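Local coordinates for DUF1116 domain-containing protein (Enterococcus faecalis, PDB 3CLQ) that is of unknown function but carries an AllG-family domain, which suggests kinship with the AllG subunit of oxamate carbamoyltransferase, at residues 30-33 against 34-38; 83-86 against 87-90; 118-122 against 123-127. All coordinates share one frame; numbering follows the deposited sequence.

The three contacts lie one after another along the chain, and each is a local turn at the end of a helix or strand. Contacts 1 and 3 belong to the same antiparallel sheet: strand 26-33 leads into the turn of contact 1, and its neighbour, strand 114-120, leads into the hairpin loop of contact 3. Their centres are about 15 Å apart and their nearest atoms about 5 Å, without touching. Contact 2 closes helix 79-87 at the periphery, its centre about 27 Å from the centre of the chain. It lies about 25 Å from contact 1 and about 35 Å from contact 3, centre to centre. No active site is established for this protein, so the contacts are related by the fold alone.

Contact 1: residues 30-33 against 34-38; sequences GFDK and AINVM
K33 and N36 join across the point where strand 30-33 gives way to the short, weakly bonded helix 34-37. The chain is extended through K33 and turns helical at A34, and the first bond of the turn runs from N36 N to K33 O (3.1 Å), the donor standing above the carbonyl plane, 55° out of it. Inside the turn, A34 O accepts from both V37 N and M38 N, each at 3.0 Å.

Across this bend the side chains of D32 and N36 meet almost at right angles. N36 ND2 reaches D32 OD1 at 3.4 Å in a weak though fairly straight hydrogen bond, carboxylate and amide planes being 64° apart. The same OD1 takes a second weak bond from K33 N (3.0 Å), so one carboxylate oxygen spans the strand end and the turn. The other, OD2, lies against V37 CG1 at 3.7 Å, and the aspartate thereby has a polar and an apolar neighbour. K33 and N36 run side by side; with CG placed beside the backbone N (chi1 -65°), N36 holds ND2 3.8 Å from K33 CB, while the lysine continues past it to bond N112 through NZ.

Y114 and I117 of strand 114-120 touch D32, and V115 of the same strand and F128 of strand 126-130 touch V37. The arrangement is that of a strand end in an antiparallel sheet bending directly into a single helical turn, with a weak aspartate-asparagine hydrogen bond four residues apart across the bend.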
loop_
_atom_site.group_PDB
_atom_site.type_symbol
_atom_site.label_atom_id
_atom_site.label_comp_id
_atom_site.label_asym_id
_atom_site.label_seq_id
_atom_site.Cartn_x
_atom_site.Cartn_y
_atom_site.Cartn_z
ATOM N N GLY B 30 -8.945 18.768 -9.949
ATOM C CA GLY B 30 -8.143 19.977 -9.859
ATOM C C GLY B 30 -7.841 20.413 -8.446
ATOM O O GLY B 30 -8.216 19.736 -7.478
ATOM N N PHE B 31 -7.142 21.548 -8.350
ATOM C CA PHE B 31 -6.840 22.228 -7.097
ATOM C C PHE B 31 -6.930 23.705 -7.364
ATOM O O PHE B 31 -6.590 24.152 -8.455
ATOM C CB PHE B 31 -5.422 21.927 -6.645
ATOM C CG PHE B 31 -5.184 20.490 -6.277
ATOM C CD1 PHE B 31 -5.354 20.058 -4.969
ATOM C CD2 PHE B 31 -4.780 19.572 -7.231
ATOM C CE1 PHE B 31 -5.120 18.732 -4.634
ATOM C CE2 PHE B 31 -4.541 18.252 -6.891
ATOM C CZ PHE B 31 -4.707 17.828 -5.607
ATOM N N ASP B 32 -7.351 24.471 -6.366
ATOM C CA ASP B 32 -7.461 25.920 -6.516
ATOM C C ASP B 32 -7.832 26.594 -5.180
ATOM O O ASP B 32 -8.297 25.945 -4.237
ATOM C CB ASP B 32 -8.459 26.285 -7.628
ATOM C CG ASP B 32 -8.077 27.578 -8.377
ATOM O OD1 ASP B 32 -7.061 28.230 -8.016
ATOM O OD2 ASP B 32 -8.807 27.951 -9.328
ATOM N N LYS B 33 -7.583 27.894 -5.091
ATOM C CA LYS B 33 -7.930 28.635 -3.906
ATOM C C LYS B 33 -9.411 28.441 -3.651
ATOM O O LYS B 33 -10.213 28.470 -4.570
ATOM C CB LYS B 33 -7.619 30.124 -4.099
ATOM C CG LYS B 33 -6.169 30.427 -4.466
ATOM C CD LYS B 33 -5.870 31.901 -4.333
ATOM C CE LYS B 33 -4.424 32.131 -3.935
ATOM N NZ LYS B 33 -4.228 33.569 -3.626
ATOM N N ALA B 34 -9.774 28.244 -2.395
ATOM C CA ALA B 34 -11.176 28.164 -2.025
ATOM C C ALA B 34 -12.010 29.235 -2.735
ATOM O O ALA B 34 -12.969 28.927 -3.430
ATOM C CB ALA B 34 -11.315 28.308 -0.549
ATOM N N ILE B 35 -11.638 30.494 -2.577
ATOM C CA ILE B 35 -12.484 31.573 -3.065
ATOM C C ILE B 35 -12.771 31.522 -4.568
ATOM O O ILE B 35 -13.802 32.024 -5.014
ATOM C CB ILE B 35 -11.889 32.941 -2.698
ATOM C CG1 ILE B 35 -13.003 33.964 -2.341
ATOM C CG2 ILE B 35 -10.898 33.392 -3.770
ATOM C CD1 ILE B 35 -13.695 34.660 -3.512
ATOM N N ASN B 36 -11.872 30.918 -5.346
ATOM C CA ASN B 36 -12.069 30.817 -6.797
ATOM C C ASN B 36 -13.080 29.764 -7.227
ATOM O O ASN B 36 -13.606 29.847 -8.331
ATOM C CB ASN B 36 -10.760 30.514 -7.534
ATOM C CG ASN B 36 -9.748 31.616 -7.416
ATOM O OD1 ASN B 36 -10.089 32.760 -7.133
ATOM N ND2 ASN B 36 -8.481 31.275 -7.635
ATOM N N VAL B 37 -13.332 28.750 -6.401
ATOM C CA VAL B 37 -14.106 27.619 -6.906
ATOM C C VAL B 37 -15.277 27.142 -6.052
ATOM O O VAL B 37 -16.155 26.442 -6.546
ATOM C CB VAL B 37 -13.192 26.429 -7.235
ATOM C CG1 VAL B 37 -12.156 26.833 -8.261
ATOM C CG2 VAL B 37 -12.523 25.914 -5.982
HETATM N N MSE B 38 -15.301 27.514 -4.781
HETATM C CA MSE B 38 -16.344 27.030 -3.871
HETATM C C MSE B 38 -17.617 27.864 -3.951
HETATM O O MSE B 38 -17.555 29.035 -4.298
HETATM C CB MSE B 38 -15.814 26.990 -2.443
HETATM C CG MSE B 38 -14.589 26.090 -2.314
HETATM SE SE MSE B 38 -14.355 25.384 -0.504
HETATM C CE MSE B 38 -16.169 25.686 0.143
#

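Contact 2: residues 83-86 against 87-90; sequences DRVA and RSGA
S88 turns its hydroxyl back onto the last turn of helix 79-87, where OG donates to V85 O at 2.5 Å. The donor is tilted 24° from the carbonyl plane. This bond depends on the first torsion of the serine (chi1 64°), which sets OG between the backbone N and the carbonyl carbon. V85 O also receives a weak bond from S88 N, so backbone and side chain of one residue both grip the same carbonyl. S88 N is shared in turn with R84 O, at 3.2 Å and again weakly.

The preceding residue, R87, reaches back one turn to D83: R87 N makes a weak bond to D83 O at 3.4 Å, and the aliphatic CG of the arginine passes the same oxygen, also at 3.4 Å. Beyond it, the R87 guanidinium and the D83 carboxylate come together in a salt bridge between residues four apart on the helix. Its detailed geometry is doubtful, because the model brings D83 OD1 and R87 NH1 too close together.

In the next shell, Y55 gives its hydroxyl to D83 OD1 in a hydrogen bond and also touches A86 and R87, while E56 packs on the arginine. R84, whose CB points away from R87-A90, forms a salt bridge with D81.

S88 is the first residue to leave helical backbone angles, and from it the chain enters the loop to strand 92-95. The helix end sits at the surface, with the loop carrying Y55 and E56, just ahead of helix 60-73, against A86 and R87, and A76 of the loop between helices 60-73 and 79-87 against V85.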
loop_
_atom_site.group_PDB
_atom_site.type_symbol
_atom_site.label_atom_id
_atom_site.label_comp_id
_atom_site.label_asym_id
_atom_site.label_seq_id
_atom_site.Cartn_x
_atom_site.Cartn_y
_atom_site.Cartn_z
ATOM N N ASP B 83 -8.549 37.334 17.380
ATOM C CA ASP B 83 -9.648 37.087 18.301
ATOM C C ASP B 83 -10.637 38.273 18.403
ATOM O O ASP B 83 -11.843 38.076 18.597
ATOM C CB ASP B 83 -9.096 36.728 19.685
ATOM C CG ASP B 83 -10.189 36.436 20.687
ATOM O OD1 ASP B 83 -11.260 35.936 20.256
ATOM O OD2 ASP B 83 -9.990 36.711 21.902
ATOM N N ARG B 84 -10.136 39.501 18.269
ATOM C CA ARG B 84 -11.032 40.650 18.281
ATOM C C ARG B 84 -11.876 40.732 17.008
ATOM O O ARG B 84 -13.088 40.946 17.069
ATOM C CB ARG B 84 -10.260 41.949 18.500
ATOM C CG ARG B 84 -11.126 43.109 18.949
ATOM C CD ARG B 84 -10.291 44.360 19.222
ATOM N NE ARG B 84 -9.433 44.666 18.080
ATOM C CZ ARG B 84 -8.151 44.305 18.001
ATOM N NH1 ARG B 84 -7.448 44.611 16.916
ATOM N NH2 ARG B 84 -7.568 43.639 19.008
ATOM N N VAL B 85 -11.237 40.557 15.858
ATOM C CA VAL B 85 -11.941 40.616 14.576
ATOM C C VAL B 85 -13.040 39.555 14.454
ATOM O O VAL B 85 -14.146 39.839 13.965
ATOM C CB VAL B 85 -10.961 40.459 13.397
ATOM C CG1 VAL B 85 -11.670 40.697 12.064
ATOM C CG2 VAL B 85 -9.787 41.404 13.567
ATOM N N ALA B 86 -12.732 38.332 14.895
ATOM C CA ALA B 86 -13.708 37.245 14.830
ATOM C C ALA B 86 -14.981 37.559 15.628
ATOM O O ALA B 86 -16.099 37.278 15.169
ATOM C CB ALA B 86 -13.081 35.929 15.294
ATOM N N ARG B 87 -14.790 38.160 16.810
ATOM C CA ARG B 87 -15.896 38.534 17.704
ATOM C C ARG B 87 -16.750 39.705 17.201
ATOM O O ARG B 87 -17.893 39.869 17.645
ATOM C CB ARG B 87 -15.368 38.858 19.108
ATOM C CG ARG B 87 -14.917 37.649 19.897
ATOM C CD ARG B 87 -14.389 38.041 21.262
ATOM N NE ARG B 87 -14.712 37.016 22.249
ATOM C CZ ARG B 87 -14.049 35.868 22.385
ATOM N NH1 ARG B 87 -13.014 35.592 21.606
ATOM N NH2 ARG B 87 -14.420 34.989 23.302
ATOM N N SER B 88 -16.191 40.526 16.303
ATOM C CA SER B 88 -16.941 41.629 15.688
ATOM C C SER B 88 -17.803 41.063 14.569
ATOM O O SER B 88 -17.517 39.982 14.055
ATOM C CB SER B 88 -15.989 42.671 15.108
ATOM O OG SER B 88 -15.233 42.102 14.051
ATOM N N GLY B 89 -18.840 41.797 14.169
ATOM C CA GLY B 89 -19.793 41.255 13.195
ATOM C C GLY B 89 -19.309 40.987 11.755
ATOM O O GLY B 89 -20.123 40.637 10.867
ATOM N N ALA B 90 -18.002 41.148 11.517
ATOM C CA ALA B 90 -17.457 41.188 10.147
ATOM C C ALA B 90 -17.037 39.841 9.532
ATOM O O ALA B 90 -16.265 39.819 8.576
ATOM C CB ALA B 90 -16.284 42.176 10.070
#

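Contact 3: residues 118-122 against 123-127; sequences IKNET and YGNTA
N120 is unusual in using both ends of its amide to hold the loop that it opens, between strands 114-120 and 126-130 of a beta hairpin. Its OD1 accepts T122 N at 3.0 Å, which makes an Asx turn, and lies 3.4 Å from Y123 N in a weaker second bond. At the other end of the amide, ND2 donates to N125 OD1 at 3.1 Å across the mouth of the loop, the two amide planes 64° apart. Chi1 of -161° places CG opposite the backbone N and points the amide across to the other arm, between N125 and the N atoms of T122 and Y123. The backbone K25 N and the hydroxyl of S24 add further bonds to OD1 and ND2, tying the loop to the chain just ahead of strand 26-33, while N125 ND2 bonds C243 O of helix 234-247.

I118 and A127 form an antiparallel hydrogen-bonded pair, K119 and T126 a non-hydrogen-bonded one, and N120 N bonds N125 O at 2.6 Å. N120 O accepts from G124 N (2.7 Å), four residues on, and the backbone is roughly helical at E121 and T122 before phi turns positive at G124.

At the tip, the Y123 ring has N120 ND2 at its edge, in plane, and the Y123 side chain also touches R20 and Q23 of helix 6-23. Over one face lies the methyl of T122, whose hydroxyl bonds Q23 O: T122 CG2 stands 3.6 Å from the Y123 ring centroid, 16° off the normal, in a CH-pi contact.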
loop_
_atom_site.group_PDB
_atom_site.type_symbol
_atom_site.label_atom_id
_atom_site.label_comp_id
_atom_site.label_asym_id
_atom_site.label_seq_id
_atom_site.Cartn_x
_atom_site.Cartn_y
_atom_site.Cartn_z
ATOM N N ILE B 118 -13.118 17.903 -6.472
ATOM C CA ILE B 118 -13.494 16.520 -6.706
ATOM C C ILE B 118 -14.885 16.497 -7.306
ATOM O O ILE B 118 -15.803 17.062 -6.741
ATOM C CB ILE B 118 -13.500 15.726 -5.371
ATOM C CG1 ILE B 118 -12.090 15.592 -4.812
ATOM C CG2 ILE B 118 -14.075 14.337 -5.551
ATOM C CD1 ILE B 118 -12.086 15.138 -3.388
ATOM N N LYS B 119 -15.060 15.845 -8.439
ATOM C CA LYS B 119 -16.306 15.973 -9.172
ATOM C C LYS B 119 -16.884 14.598 -9.355
ATOM O O LYS B 119 -16.157 13.677 -9.660
ATOM C CB LYS B 119 -16.042 16.615 -10.531
ATOM C CG LYS B 119 -17.262 17.068 -11.294
ATOM C CD LYS B 119 -16.827 17.897 -12.512
ATOM C CE LYS B 119 -17.451 17.392 -13.837
ATOM N NZ LYS B 119 -16.861 16.062 -14.265
ATOM N N ASN B 120 -18.187 14.445 -9.156
ATOM C CA ASN B 120 -18.807 13.146 -9.331
ATOM C C ASN B 120 -19.010 12.771 -10.807
ATOM O O ASN B 120 -19.833 13.372 -11.499
ATOM C CB ASN B 120 -20.136 13.115 -8.604
ATOM C CG ASN B 120 -20.626 11.703 -8.356
ATOM O OD1 ASN B 120 -20.259 10.761 -9.071
ATOM N ND2 ASN B 120 -21.470 11.545 -7.333
ATOM N N GLU B 121 -18.284 11.759 -11.279
ATOM C CA GLU B 121 -18.378 11.342 -12.682
ATOM C C GLU B 121 -19.771 10.805 -13.018
ATOM O O GLU B 121 -20.205 10.854 -14.173
ATOM C CB GLU B 121 -17.316 10.295 -13.031
ATOM C CG GLU B 121 -17.210 9.963 -14.517
ATOM C CD GLU B 121 -16.235 8.802 -14.829
ATOM O OE1 GLU B 121 -16.648 7.611 -14.802
ATOM O OE2 GLU B 121 -15.051 9.074 -15.126
ATOM N N THR B 122 -20.479 10.288 -12.022
ATOM C CA THR B 122 -21.772 9.700 -12.300
ATOM C C THR B 122 -22.879 10.748 -12.208
ATOM O O THR B 122 -23.762 10.802 -13.070
ATOM C CB THR B 122 -22.064 8.539 -11.335
ATOM O OG1 THR B 122 -20.967 7.635 -11.338
ATOM C CG2 THR B 122 -23.321 7.781 -11.747
ATOM N N TYR B 123 -22.822 11.583 -11.175
ATOM C CA TYR B 123 -23.972 12.404 -10.782
ATOM C C TYR B 123 -23.672 13.901 -10.915
ATOM O O TYR B 123 -24.556 14.764 -10.772
ATOM C CB TYR B 123 -24.449 12.008 -9.364
ATOM C CG TYR B 123 -25.061 10.615 -9.362
ATOM C CD1 TYR B 123 -26.222 10.372 -10.102
ATOM C CD2 TYR B 123 -24.467 9.531 -8.675
ATOM C CE1 TYR B 123 -26.801 9.107 -10.170
ATOM C CE2 TYR B 123 -25.046 8.234 -8.732
ATOM C CZ TYR B 123 -26.224 8.038 -9.504
ATOM O OH TYR B 123 -26.883 6.821 -9.636
ATOM N N GLY B 124 -22.407 14.192 -11.182
ATOM C CA GLY B 124 -22.002 15.518 -11.571
ATOM C C GLY B 124 -21.955 16.579 -10.506
ATOM O O GLY B 124 -21.901 17.772 -10.829
ATOM N N ASN B 125 -21.988 16.181 -9.241
ATOM C CA ASN B 125 -21.848 17.156 -8.170
ATOM C C ASN B 125 -20.393 17.239 -7.733
ATOM O O ASN B 125 -19.616 16.306 -7.927
ATOM C CB ASN B 125 -22.756 16.826 -6.995
ATOM C CG ASN B 125 -22.360 15.533 -6.306
ATOM O OD1 ASN B 125 -22.563 14.443 -6.857
ATOM N ND2 ASN B 125 -21.795 15.639 -5.091
ATOM N N THR B 126 -20.026 18.373 -7.145
ATOM C CA THR B 126 -18.641 18.607 -6.742
ATOM C C THR B 126 -18.509 18.718 -5.215
ATOM O O THR B 126 -19.380 19.268 -4.545
ATOM C CB THR B 126 -18.104 19.923 -7.367
ATOM O OG1 THR B 126 -18.270 19.902 -8.786
ATOM C CG2 THR B 126 -16.647 20.104 -7.047
ATOM N N ALA B 127 -17.410 18.205 -4.670
ATOM C CA ALA B 127 -17.082 18.474 -3.274
ATOM C C ALA B 127 -15.697 19.087 -3.199
ATOM O O ALA B 127 -14.965 19.080 -4.189
ATOM C CB ALA B 127 -17.139 17.230 -2.466
#